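Local coordinates for protein folylpolyglutamate synthase/dihydrofolate synthase (Thermotoga maritima, PDB 1O5Z) that probably joins glutamate to dihydropteroate and lengthens the glutamate tail of tetrahydrofolate, using ATP and magnesium, in folate biosynthesis, at residues E113-I118 against T137-L142; T189-A194 against K213-K218; V264-G269 against G298-K303; E330-S335 against R362-I367. All coordinates share one frame; numbering follows the deposited sequence.

Interaction 1: E113-I118 against T137-L142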
loop_
_atom_site.group_PDB
_atom_site.type_symbol
_atom_site.label_atom_id
_atom_site.label_comp_id
_atom_site.label_asym_id
_atom_site.label_seq_id
_atom_site.Cartn_x
_atom_site.Cartn_y
_atom_site.Cartn_z
ATOM N N GLU A 113 -9.261 -0.304 23.894
ATOM C CA GLU A 113 -9.778 -0.115 25.227
ATOM C C GLU A 113 -9.192 1.100 25.938
ATOM O O GLU A 113 -9.909 1.840 26.603
ATOM C CB GLU A 113 -9.588 -1.383 26.005
ATOM C CG GLU A 113 -10.665 -2.342 25.573
ATOM C CD GLU A 113 -10.552 -3.715 26.205
ATOM O OE1 GLU A 113 -9.521 -3.999 26.916
ATOM O OE2 GLU A 113 -11.519 -4.511 25.967
ATOM N N THR A 114 -7.907 1.343 25.733
ATOM C CA THR A 114 -7.290 2.635 26.096
ATOM C C THR A 114 -7.978 3.890 25.536
ATOM O O THR A 114 -8.216 4.835 26.289
ATOM C CB THR A 114 -5.841 2.621 25.683
ATOM O OG1 THR A 114 -5.238 1.494 26.317
ATOM C CG2 THR A 114 -5.091 3.814 26.249
ATOM N N MET A 115 -8.321 3.881 24.255
ATOM C CA MET A 115 -8.937 5.040 23.581
ATOM C C MET A 115 -10.442 5.168 23.804
ATOM O O MET A 115 -10.982 6.258 23.700
ATOM C CB MET A 115 -8.709 4.928 22.079
ATOM C CG MET A 115 -7.270 4.907 21.709
ATOM S SD MET A 115 -7.022 4.460 19.980
ATOM C CE MET A 115 -7.892 5.815 19.217
ATOM N N GLU A 116 -11.092 4.050 24.115
ATOM C CA GLU A 116 -12.542 3.952 24.235
ATOM C C GLU A 116 -13.209 5.107 25.002
ATOM O O GLU A 116 -14.128 5.713 24.467
ATOM C CB GLU A 116 -12.954 2.584 24.788
ATOM C CG GLU A 116 -14.451 2.415 25.115
ATOM C CD GLU A 116 -14.858 0.954 25.426
ATOM O OE1 GLU A 116 -14.240 0.304 26.328
ATOM O OE2 GLU A 116 -15.820 0.426 24.798
ATOM N N PRO A 117 -12.806 5.432 26.233
ATOM C CA PRO A 117 -13.466 6.528 26.923
ATOM C C PRO A 117 -13.268 7.826 26.189
ATOM O O PRO A 117 -14.183 8.600 26.135
ATOM C CB PRO A 117 -12.812 6.564 28.300
ATOM C CG PRO A 117 -11.609 5.792 28.150
ATOM C CD PRO A 117 -11.774 4.797 27.065
ATOM N N ILE A 118 -12.103 8.032 25.592
ATOM C CA ILE A 118 -11.854 9.266 24.831
ATOM C C ILE A 118 -12.706 9.316 23.618
ATOM O O ILE A 118 -13.364 10.313 23.390
ATOM C CB ILE A 118 -10.373 9.450 24.491
ATOM C CG1 ILE A 118 -9.645 9.913 25.766
ATOM C CG2 ILE A 118 -10.182 10.527 23.384
ATOM C CD1 ILE A 118 -8.186 9.561 25.764
ATOM N N THR A 137 -5.511 5.725 12.658
ATOM C CA THR A 137 -4.238 6.414 12.673
ATOM C C THR A 137 -3.799 6.700 14.086
ATOM O O THR A 137 -2.643 6.534 14.424
ATOM C CB THR A 137 -4.332 7.724 11.853
ATOM O OG1 THR A 137 -4.671 7.404 10.499
ATOM C CG2 THR A 137 -2.977 8.413 11.784
ATOM N N ALA A 138 -4.723 7.160 14.911
ATOM C CA ALA A 138 -4.415 7.453 16.299
ATOM C C ALA A 138 -4.055 6.164 17.051
ATOM O O ALA A 138 -3.186 6.163 17.958
ATOM C CB ALA A 138 -5.590 8.170 16.939
ATOM N N MET A 139 -4.758 5.082 16.699
ATOM C CA MET A 139 -4.419 3.774 17.216
ATOM C C MET A 139 -2.979 3.407 16.896
ATOM O O MET A 139 -2.257 2.959 17.748
ATOM C CB MET A 139 -5.298 2.725 16.595
ATOM C CG MET A 139 -6.722 2.679 17.124
ATOM S SD MET A 139 -7.656 1.257 16.402
ATOM C CE MET A 139 -6.341 -0.023 16.391
ATOM N N ALA A 140 -2.564 3.583 15.641
ATOM C CA ALA A 140 -1.192 3.319 15.282
ATOM C C ALA A 140 -0.253 4.180 16.081
ATOM O O ALA A 140 0.676 3.681 16.658
ATOM C CB ALA A 140 -1.002 3.543 13.829
ATOM N N PHE A 141 -0.506 5.484 16.134
ATOM C CA PHE A 141 0.373 6.400 16.875
ATOM C C PHE A 141 0.520 6.011 18.324
ATOM O O PHE A 141 1.601 6.062 18.886
ATOM C CB PHE A 141 -0.129 7.829 16.823
ATOM C CG PHE A 141 0.161 8.541 15.542
ATOM C CD1 PHE A 141 -0.831 9.283 14.921
ATOM C CD2 PHE A 141 1.442 8.546 14.990
ATOM C CE1 PHE A 141 -0.584 9.974 13.695
ATOM C CE2 PHE A 141 1.696 9.252 13.812
ATOM C CZ PHE A 141 0.668 9.977 13.168
ATOM N N LEU A 142 -0.591 5.646 18.931
ATOM C CA LEU A 142 -0.600 5.238 20.336
ATOM C C LEU A 142 0.186 3.930 20.512
ATOM O O LEU A 142 0.981 3.771 21.420
ATOM C CB LEU A 142 -2.062 5.039 20.777
ATOM C CG LEU A 142 -2.272 4.781 22.253
ATOM C CD1 LEU A 142 -1.539 5.802 23.046
ATOM C CD2 LEU A 142 -3.763 4.735 22.632
#
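Met115 and Met139 mark where the backbones come nearest, their CA atoms 7.9 Å apart, in a helix pair whose segment axes approach to 11.1 Å at their closest and run at 129° to each other. Such wide spacing shows how one long, flexible side chain can bridge two helices. Met115 does most of the bridging. Its CG lies beside the backbone N, anti to the carbonyl carbon, and the sulfur reaches the helix of 137-142, where Met115 SD rests 3.4 Å from Met139 CG. The two methionine chains cross there at about a right angle. A bend at the last torsion (chi3 62°) sets the methyl beside Ala138, Met115 CE lying 4.0 Å from Ala138 CB while also touching Met139 CG. Nearer its root, Met115 CG meets Leu142 CD2 at 3.6 Å, the two chains sliding past each other in opposite directions. At the solvent-facing margin, the methyl Thr114 CG2 approaches the same Leu142 CD2 at 4.0 Å, whereas Thr114 OG1 is bonded to the carbonyl of Lys110 in its own helix. An alanine in place of Met115 would probably leave Met139 CG and Leu142 CD2 without their closest partners from 113-118 and open a gap between the helices. Around this apolar bridge, Ala138 packs on Leu41 of helix 36-44, Leu142 and Met139 on Ile111, one turn earlier in the helix that carries Met115, and Met139 also on Ile96 of strand 96-98, which ties the helix pair to the large mixed sheet.

Interaction 2: T189-A194 against K213-K218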
loop_
_atom_site.group_PDB
_atom_site.type_symbol
_atom_site.label_atom_id
_atom_site.label_comp_id
_atom_site.label_asym_id
_atom_site.label_seq_id
_atom_site.Cartn_x
_atom_site.Cartn_y
_atom_site.Cartn_z
ATOM N N THR A 189 -6.971 18.982 -11.432
ATOM C CA THR A 189 -5.762 19.119 -12.242
ATOM C C THR A 189 -4.598 18.522 -11.471
ATOM O O THR A 189 -4.641 18.403 -10.247
ATOM C CB THR A 189 -5.450 20.597 -12.521
ATOM O OG1 THR A 189 -5.292 21.291 -11.280
ATOM C CG2 THR A 189 -6.624 21.315 -13.205
ATOM N N ILE A 190 -3.542 18.170 -12.192
ATOM C CA ILE A 190 -2.290 17.768 -11.565
ATOM C C ILE A 190 -1.821 18.763 -10.524
ATOM O O ILE A 190 -1.299 18.387 -9.481
ATOM C CB ILE A 190 -1.189 17.567 -12.632
ATOM C CG1 ILE A 190 -1.426 16.244 -13.367
ATOM C CG2 ILE A 190 0.245 17.581 -12.011
ATOM C CD1 ILE A 190 -1.383 14.985 -12.465
ATOM N N GLU A 191 -2.002 20.031 -10.815
ATOM C CA GLU A 191 -1.520 21.082 -9.965
ATOM C C GLU A 191 -2.282 21.067 -8.645
ATOM O O GLU A 191 -1.671 21.206 -7.585
ATOM C CB GLU A 191 -1.592 22.415 -10.712
ATOM C CG GLU A 191 -0.647 22.456 -11.940
ATOM C CD GLU A 191 -1.293 22.215 -13.326
ATOM O OE1 GLU A 191 -2.550 22.116 -13.411
ATOM O OE2 GLU A 191 -0.539 22.162 -14.345
ATOM N N GLN A 192 -3.589 20.818 -8.698
ATOM C CA GLN A 192 -4.408 20.697 -7.471
ATOM C C GLN A 192 -4.054 19.497 -6.617
ATOM O O GLN A 192 -3.924 19.585 -5.394
ATOM C CB GLN A 192 -5.887 20.582 -7.821
ATOM C CG GLN A 192 -6.470 21.869 -8.342
ATOM C CD GLN A 192 -7.909 21.714 -8.711
ATOM O OE1 GLN A 192 -8.205 21.549 -9.870
ATOM N NE2 GLN A 192 -8.809 21.738 -7.718
ATOM N N ILE A 193 -3.935 18.360 -7.288
ATOM C CA ILE A 193 -3.501 17.120 -6.647
ATOM C C ILE A 193 -2.106 17.307 -6.030
ATOM O O ILE A 193 -1.873 17.001 -4.874
ATOM C CB ILE A 193 -3.495 15.968 -7.697
ATOM C CG1 ILE A 193 -4.936 15.664 -8.157
ATOM C CG2 ILE A 193 -2.812 14.688 -7.098
ATOM C CD1 ILE A 193 -5.033 14.968 -9.494
ATOM N N ALA A 194 -1.187 17.805 -6.843
ATOM C CA ALA A 194 0.159 18.161 -6.395
ATOM C C ALA A 194 0.129 19.055 -5.173
ATOM O O ALA A 194 0.932 18.891 -4.278
ATOM C CB ALA A 194 0.953 18.857 -7.525
ATOM N N LYS A 213 6.585 14.965 -13.726
ATOM C CA LYS A 213 5.758 16.021 -14.374
ATOM C C LYS A 213 6.070 17.428 -13.869
ATOM O O LYS A 213 5.977 17.730 -12.690
ATOM C CB LYS A 213 4.259 15.770 -14.207
ATOM C CG LYS A 213 3.756 14.645 -15.078
ATOM C CD LYS A 213 2.295 14.420 -14.861
ATOM C CE LYS A 213 1.986 13.820 -13.494
ATOM N NZ LYS A 213 2.527 12.469 -13.367
ATOM N N ARG A 214 6.413 18.273 -14.811
ATOM C CA ARG A 214 6.768 19.651 -14.566
ATOM C C ARG A 214 5.760 20.374 -13.672
ATOM O O ARG A 214 6.135 21.100 -12.758
ATOM C CB ARG A 214 6.822 20.358 -15.921
ATOM C CG ARG A 214 7.969 21.335 -16.167
ATOM C CD ARG A 214 8.443 22.117 -14.957
ATOM N NE ARG A 214 9.299 21.303 -14.099
ATOM C CZ ARG A 214 9.992 21.764 -13.069
ATOM N NH1 ARG A 214 9.972 23.062 -12.769
ATOM N NH2 ARG A 214 10.727 20.914 -12.355
ATOM N N GLU A 215 4.481 20.175 -13.979
ATOM C CA GLU A 215 3.364 20.847 -13.301
ATOM C C GLU A 215 3.377 20.527 -11.836
ATOM O O GLU A 215 3.137 21.386 -10.983
ATOM C CB GLU A 215 2.030 20.322 -13.810
ATOM C CG GLU A 215 1.928 20.165 -15.302
ATOM C CD GLU A 215 2.321 18.784 -15.846
ATOM O OE1 GLU A 215 1.516 17.851 -15.569
ATOM O OE2 GLU A 215 3.380 18.646 -16.569
ATOM N N ALA A 216 3.624 19.246 -11.580
ATOM C CA ALA A 216 3.646 18.693 -10.248
ATOM C C ALA A 216 4.877 19.182 -9.466
ATOM O O ALA A 216 4.760 19.573 -8.290
ATOM C CB ALA A 216 3.618 17.166 -10.331
ATOM N N LEU A 217 6.043 19.162 -10.124
ATOM C CA LEU A 217 7.299 19.534 -9.474
ATOM C C LEU A 217 7.305 21.020 -9.152
ATOM O O LEU A 217 7.768 21.421 -8.091
ATOM C CB LEU A 217 8.489 19.181 -10.346
ATOM C CG LEU A 217 8.721 17.700 -10.618
ATOM C CD1 LEU A 217 9.742 17.539 -11.735
ATOM C CD2 LEU A 217 9.242 17.011 -9.391
ATOM N N LYS A 218 6.755 21.826 -10.058
ATOM C CA LYS A 218 6.631 23.277 -9.849
ATOM C C LYS A 218 5.936 23.595 -8.505
ATOM O O LYS A 218 6.393 24.428 -7.728
ATOM C CB LYS A 218 5.912 23.933 -11.050
ATOM C CG LYS A 218 6.810 24.116 -12.301
ATOM C CD LYS A 218 6.068 24.384 -13.683
ATOM C CE LYS A 218 7.046 25.035 -14.694
ATOM N NZ LYS A 218 6.854 24.754 -16.189
#
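Ile190 and Ala216 meet where two helices open, each of them the connection in a beta-alpha-beta crossover between parallel strands of the Mur ligase middle domain. The helix segments run at 36° to each other with axes 8.4 Å apart, a separation that small residues permit: Ala194 CB lies 3.8 Å from Ala216 CA. One turn earlier, Ile190 uses both branches. Its CG2 touches Ala216 CB at 3.8 Å and also Glu215 CB, while its CD1 reaches Lys213 CE at 3.7 Å, the two chains crossing at about a right angle. Lys213 bends at its last two torsions, and its NZ is held by salt bridges to Glu211 and Asp179, so the lysine lends carbon to the isoleucine and charge to the loops behind it. Toward solvent, Glu191 OE2 lies 3.2 Å from Glu215 CB, with the two carboxylate planes turned 71° apart. Glu191 OE2 and Glu215 OE1 are 4.9 Å apart, near enough that like charges would probably repel somewhat, and since both residues also touch a crystal neighbour, their conformations may owe something to the lattice. The start of the first helix is fixed by a capping box: Gln192 N donates to Thr189 OG1 at 3.1 Å, and Thr189 N returns a nearly straight bond to Gln192 OE1 (178°). That oxygen receives a second bond, from Thr189 OG1 on a lone pair. Helices lying side by side after successive strands, here 173-175 and 207-209, are the hallmark of an open alpha/beta fold, in keeping with the P-loop NTPase relationship of this domain.

Interaction 3: V264-G269 against G298-K303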
loop_
_atom_site.group_PDB
_atom_site.type_symbol
_atom_site.label_atom_id
_atom_site.label_comp_id
_atom_site.label_asym_id
_atom_site.label_seq_id
_atom_site.Cartn_x
_atom_site.Cartn_y
_atom_site.Cartn_z
ATOM N N VAL A 264 19.135 -5.834 -5.329
ATOM C CA VAL A 264 18.144 -6.797 -5.727
ATOM C C VAL A 264 16.822 -6.525 -5.014
ATOM O O VAL A 264 16.765 -6.382 -3.775
ATOM C CB VAL A 264 18.652 -8.219 -5.445
ATOM C CG1 VAL A 264 17.593 -9.276 -5.803
ATOM C CG2 VAL A 264 19.947 -8.478 -6.240
ATOM N N LEU A 265 15.772 -6.409 -5.819
ATOM C CA LEU A 265 14.423 -6.414 -5.326
ATOM C C LEU A 265 13.753 -7.726 -5.593
ATOM O O LEU A 265 13.796 -8.270 -6.692
ATOM C CB LEU A 265 13.587 -5.399 -6.046
ATOM C CG LEU A 265 13.452 -3.973 -5.606
ATOM C CD1 LEU A 265 12.397 -3.439 -6.521
ATOM C CD2 LEU A 265 13.021 -3.823 -4.166
ATOM N N THR A 266 13.051 -8.194 -4.596
ATOM C CA THR A 266 12.258 -9.371 -4.749
ATOM C C THR A 266 10.975 -9.003 -5.462
ATOM O O THR A 266 10.546 -9.702 -6.384
ATOM C CB THR A 266 12.037 -9.947 -3.379
ATOM O OG1 THR A 266 13.320 -10.327 -2.885
ATOM C CG2 THR A 266 11.281 -11.267 -3.428
ATOM N N MET A 267 10.408 -7.870 -5.059
ATOM C CA MET A 267 9.223 -7.311 -5.707
ATOM C C MET A 267 9.465 -7.139 -7.188
ATOM O O MET A 267 10.543 -6.670 -7.615
ATOM C CB MET A 267 8.904 -5.944 -5.153
ATOM C CG MET A 267 8.341 -5.932 -3.777
ATOM S SD MET A 267 8.141 -4.202 -3.293
ATOM C CE MET A 267 6.663 -3.909 -4.215
ATOM N N ASN A 268 8.470 -7.524 -7.978
ATOM C CA ASN A 268 8.596 -7.521 -9.431
ATOM C C ASN A 268 7.908 -6.337 -10.001
ATOM O O ASN A 268 7.026 -5.787 -9.377
ATOM C CB ASN A 268 8.020 -8.774 -9.981
ATOM C CG ASN A 268 8.773 -9.968 -9.514
ATOM O OD1 ASN A 268 9.935 -10.216 -9.947
ATOM N ND2 ASN A 268 8.153 -10.719 -8.596
ATOM N N GLY A 269 8.362 -5.906 -11.163
ATOM C CA GLY A 269 7.858 -4.698 -11.774
ATOM C C GLY A 269 8.933 -3.626 -11.761
ATOM O O GLY A 269 9.584 -3.397 -10.718
ATOM N N GLY A 298 16.811 -5.303 3.451
ATOM C CA GLY A 298 15.509 -4.635 3.517
ATOM C C GLY A 298 14.819 -4.587 2.173
ATOM O O GLY A 298 13.630 -4.922 2.090
ATOM N N LEU A 299 15.574 -4.239 1.116
ATOM C CA LEU A 299 15.072 -4.309 -0.283
ATOM C C LEU A 299 14.711 -5.718 -0.762
ATOM O O LEU A 299 13.727 -5.917 -1.458
ATOM C CB LEU A 299 16.093 -3.725 -1.254
ATOM C CG LEU A 299 16.343 -2.223 -1.139
ATOM C CD1 LEU A 299 17.368 -1.816 -2.112
ATOM C CD2 LEU A 299 15.084 -1.410 -1.337
ATOM N N LYS A 300 15.515 -6.693 -0.394
ATOM C CA LYS A 300 15.177 -8.091 -0.651
ATOM C C LYS A 300 13.886 -8.536 0.055
ATOM O O LYS A 300 13.184 -9.424 -0.422
ATOM C CB LYS A 300 16.331 -9.002 -0.220
ATOM C CG LYS A 300 16.675 -9.977 -1.278
ATOM C CD LYS A 300 18.046 -10.615 -1.129
ATOM C CE LYS A 300 18.290 -11.578 -2.395
ATOM N NZ LYS A 300 19.763 -11.809 -2.845
ATOM N N ASN A 301 13.616 -7.933 1.214
ATOM C CA ASN A 301 12.511 -8.325 2.126
ATOM C C ASN A 301 11.215 -7.586 1.876
ATOM O O ASN A 301 10.160 -8.074 2.234
ATOM C CB ASN A 301 12.888 -8.050 3.582
ATOM C CG ASN A 301 13.861 -9.046 4.169
ATOM O OD1 ASN A 301 14.190 -10.074 3.596
ATOM N ND2 ASN A 301 14.320 -8.731 5.357
ATOM N N ALA A 302 11.309 -6.396 1.292
ATOM C CA ALA A 302 10.129 -5.618 0.921
ATOM C C ALA A 302 9.098 -6.394 0.078
ATOM O O ALA A 302 9.444 -7.131 -0.868
ATOM C CB ALA A 302 10.524 -4.362 0.177
ATOM N N LYS A 303 7.837 -6.150 0.407
ATOM C CA LYS A 303 6.725 -6.830 -0.208
ATOM C C LYS A 303 5.552 -5.864 -0.253
ATOM O O LYS A 303 5.243 -5.253 0.761
ATOM C CB LYS A 303 6.348 -8.013 0.652
ATOM C CG LYS A 303 5.235 -8.872 0.020
ATOM C CD LYS A 303 5.055 -10.223 0.749
ATOM C CE LYS A 303 6.090 -11.306 0.256
ATOM N NZ LYS A 303 6.671 -12.073 1.427
HETATM O O HOH W 1 11.347 -6.826 -2.501
#
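Leu299 opens the contact with Val264 and Leu265: its CB lies 3.7 Å from Val264 O, and its carbonyl oxygen is touched by the methyl Leu265 CD2 at 3.5 Å. The same Leu299 O accepts from a bridging water at 2.8 Å, and this water in turn accepts from Met267 N at 2.9 Å. Lys300 follows with the one direct hydrogen bond. Thr266 OG1, set beside its own backbone N (chi1 -64°), donates to Lys300 O at 2.6 Å, in the carbonyl plane and on a lone pair. The lysine chain, extended beyond CG, passes obliquely by Val264, CE against CG1. Ala302, the first residue to leave the helix, receives Met267 CG against its carbonyl oxygen at 3.3 Å; the same water lies only 2.5 Å from Ala302 O, short enough to leave the details of that bond doubtful. The water thus joins Met267 N to Leu299 O at the C-terminal end of the helix, and probably to Ala302 O as well. At Lys303 the backbone CA meets Met267 CG, and its N is bonded to Asn68. The join is wedged between three elements: Leu265 and Leu299 both pack on Phe252 of strand 250-255 and on helix 271-286, while Met267 and Ala302 both touch Met69 of helix 63-77.

Interaction 4: E330-S335 against R362-I367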
loop_
_atom_site.group_PDB
_atom_site.type_symbol
_atom_site.label_atom_id
_atom_site.label_comp_id
_atom_site.label_asym_id
_atom_site.label_seq_id
_atom_site.Cartn_x
_atom_site.Cartn_y
_atom_site.Cartn_z
ATOM N N GLU A 330 -4.404 -2.514 -17.542
ATOM C CA GLU A 330 -3.424 -2.233 -18.584
ATOM C C GLU A 330 -1.997 -2.332 -18.026
ATOM O O GLU A 330 -1.122 -2.865 -18.684
ATOM C CB GLU A 330 -3.700 -0.841 -19.150
ATOM C CG GLU A 330 -2.899 -0.439 -20.385
ATOM C CD GLU A 330 -3.578 -0.875 -21.671
ATOM O OE1 GLU A 330 -3.721 -2.128 -21.859
ATOM O OE2 GLU A 330 -3.984 0.027 -22.463
ATOM N N SER A 331 -1.761 -1.814 -16.826
ATOM C CA SER A 331 -0.451 -1.964 -16.166
ATOM C C SER A 331 -0.109 -3.405 -15.850
ATOM O O SER A 331 1.051 -3.805 -15.913
ATOM C CB SER A 331 -0.420 -1.240 -14.821
ATOM O OG SER A 331 -0.459 0.126 -15.047
ATOM N N LEU A 332 -1.118 -4.159 -15.445
ATOM C CA LEU A 332 -0.912 -5.539 -15.139
ATOM C C LEU A 332 -0.365 -6.228 -16.372
ATOM O O LEU A 332 0.606 -6.935 -16.291
ATOM C CB LEU A 332 -2.221 -6.196 -14.670
ATOM C CG LEU A 332 -2.109 -7.705 -14.469
ATOM C CD1 LEU A 332 -1.005 -7.948 -13.429
ATOM C CD2 LEU A 332 -3.398 -8.306 -14.033
ATOM N N VAL A 333 -0.992 -5.978 -17.512
ATOM C CA VAL A 333 -0.690 -6.677 -18.736
ATOM C C VAL A 333 0.703 -6.358 -19.206
ATOM O O VAL A 333 1.382 -7.209 -19.757
ATOM C CB VAL A 333 -1.695 -6.277 -19.833
ATOM C CG1 VAL A 333 -1.194 -6.688 -21.221
ATOM C CG2 VAL A 333 -3.088 -6.845 -19.555
ATOM N N ARG A 334 1.100 -5.103 -19.024
ATOM C CA ARG A 334 2.460 -4.646 -19.286
ATOM C C ARG A 334 3.451 -5.423 -18.451
ATOM O O ARG A 334 4.457 -5.907 -18.935
ATOM C CB ARG A 334 2.606 -3.181 -18.911
ATOM C CG ARG A 334 1.783 -2.265 -19.753
ATOM C CD ARG A 334 2.372 -0.872 -19.941
ATOM N NE ARG A 334 1.755 -0.255 -21.116
ATOM C CZ ARG A 334 0.627 0.456 -21.111
ATOM N NH1 ARG A 334 -0.014 0.678 -19.961
ATOM N NH2 ARG A 334 0.147 0.958 -22.257
ATOM N N SER A 335 3.170 -5.502 -17.174
ATOM C CA SER A 335 3.988 -6.284 -16.260
ATOM C C SER A 335 4.052 -7.780 -16.614
ATOM O O SER A 335 5.124 -8.371 -16.614
ATOM C CB SER A 335 3.481 -6.058 -14.833
ATOM O OG SER A 335 3.902 -4.759 -14.425
ATOM N N ARG A 362 -11.448 -5.947 -21.460
ATOM C CA ARG A 362 -10.873 -5.683 -22.749
ATOM C C ARG A 362 -9.373 -5.591 -22.741
ATOM O O ARG A 362 -8.739 -5.814 -23.762
ATOM C CB ARG A 362 -11.400 -4.363 -23.232
ATOM C CG ARG A 362 -12.894 -4.367 -23.548
ATOM C CD ARG A 362 -13.480 -2.989 -23.810
ATOM N NE ARG A 362 -13.541 -2.673 -25.230
ATOM C CZ ARG A 362 -14.587 -2.947 -26.003
ATOM N NH1 ARG A 362 -15.676 -3.549 -25.524
ATOM N NH2 ARG A 362 -14.564 -2.629 -27.274
ATOM N N LYS A 363 -8.792 -5.241 -21.600
ATOM C CA LYS A 363 -7.324 -5.178 -21.481
ATOM C C LYS A 363 -6.700 -6.566 -21.646
ATOM O O LYS A 363 -5.578 -6.712 -22.149
ATOM C CB LYS A 363 -6.911 -4.556 -20.135
ATOM C CG LYS A 363 -7.442 -3.135 -19.891
ATOM C CD LYS A 363 -7.244 -2.201 -21.095
ATOM C CE LYS A 363 -7.796 -0.816 -20.795
ATOM N NZ LYS A 363 -7.508 0.160 -21.852
ATOM N N TYR A 364 -7.474 -7.576 -21.256
ATOM C CA TYR A 364 -6.982 -8.930 -21.122
ATOM C C TYR A 364 -7.168 -9.818 -22.322
ATOM O O TYR A 364 -6.844 -11.016 -22.254
ATOM C CB TYR A 364 -7.642 -9.580 -19.906
ATOM C CG TYR A 364 -7.273 -8.882 -18.651
ATOM C CD1 TYR A 364 -8.237 -8.512 -17.744
ATOM C CD2 TYR A 364 -5.952 -8.545 -18.388
ATOM C CE1 TYR A 364 -7.916 -7.850 -16.611
ATOM C CE2 TYR A 364 -5.615 -7.875 -17.240
ATOM C CZ TYR A 364 -6.606 -7.534 -16.348
ATOM O OH TYR A 364 -6.287 -6.879 -15.176
ATOM N N THR A 365 -7.637 -9.248 -23.427
ATOM C CA THR A 365 -7.816 -10.023 -24.631
ATOM C C THR A 365 -6.460 -10.417 -25.203
ATOM O O THR A 365 -5.504 -9.660 -25.123
ATOM C CB THR A 365 -8.722 -9.267 -25.704
ATOM O OG1 THR A 365 -8.104 -8.044 -26.194
ATOM C CG2 THR A 365 -10.053 -8.838 -25.073
ATOM N N GLY A 366 -6.375 -11.609 -25.778
ATOM C CA GLY A 366 -5.173 -12.009 -26.500
ATOM C C GLY A 366 -4.019 -12.433 -25.617
ATOM O O GLY A 366 -2.915 -12.597 -26.114
ATOM N N ILE A 367 -4.259 -12.638 -24.318
ATOM C CA ILE A 367 -3.164 -12.953 -23.379
ATOM C C ILE A 367 -3.278 -14.321 -22.753
ATOM O O ILE A 367 -2.280 -14.994 -22.540
ATOM C CB ILE A 367 -3.095 -11.892 -22.244
ATOM C CG1 ILE A 367 -2.640 -10.559 -22.800
ATOM C CG2 ILE A 367 -2.112 -12.280 -21.155
ATOM C CD1 ILE A 367 -2.826 -9.480 -21.814
HETATM O O HOH W 2 -3.876 -4.705 -22.823
#
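Glu330 and Lys363 supply the polar part of the contact. Their salt bridge is a long one, Glu330 OE2 to Lys363 NZ at 3.6 Å, and the chains cross at about a right angle, with Lys363 CD also against the carboxylate. A water stands 2.8 Å from Glu330 OE1 and 2.7 Å from Lys363 O, probably joining the acid to the loop backbone. The apolar part centres on Val333. Its CG2 touches both Tyr364 CD2, at 3.5 Å, and Ile367 CD1, while its CG1 is pressed against Ile367 CD1 at 3.3 Å, tighter than ordinary van der Waals contact. Leu332 CD2 lies 3.4 Å from Tyr364 OH and close to CE2 and CZ. Val333 CG2, at CD2 and CE2, and Leu332 CD2 are both oblique to the ring. An alanine at Tyr364 would probably leave Leu332 CD2 without its partner in 362-367 and Val333 CG2 without the ring, opening a gap beside the helix. The principle illustrated is that a connection can pack on a helix through one aromatic ring and one aliphatic side chain, with an ion pair beside them. In the glutamate ligase domain, this seats the connection between helix 357-361 and strand 370-373 on helix 326-339, where Tyr364 also packs on Ala329, and Leu332 and Tyr364 both reach Thr418 of strand 414-418.

Overall arrangement
The four contacts follow one another in series along the chain and none touches another. Interactions 1 and 2 both belong to the Mur ligase middle domain, yet their centres lie about 35 Å apart. Interaction 4, in the glutamate ligase domain, lies across the chain's centre from interaction 1, about 43 Å between centres. Interaction 3 lies close to the glutamate ligase domain: its nearest atoms are about 5 Å from interaction 4, and Gly269 is bonded to Tyr339 of helix 326-339, the helix that carries 330-335. Interaction 3 also touches helix 63-77, which follows the P-loop, where ATP probably binds as in related ligases. Interactions 2 and 4 approach to about 13 Å between nearest atoms.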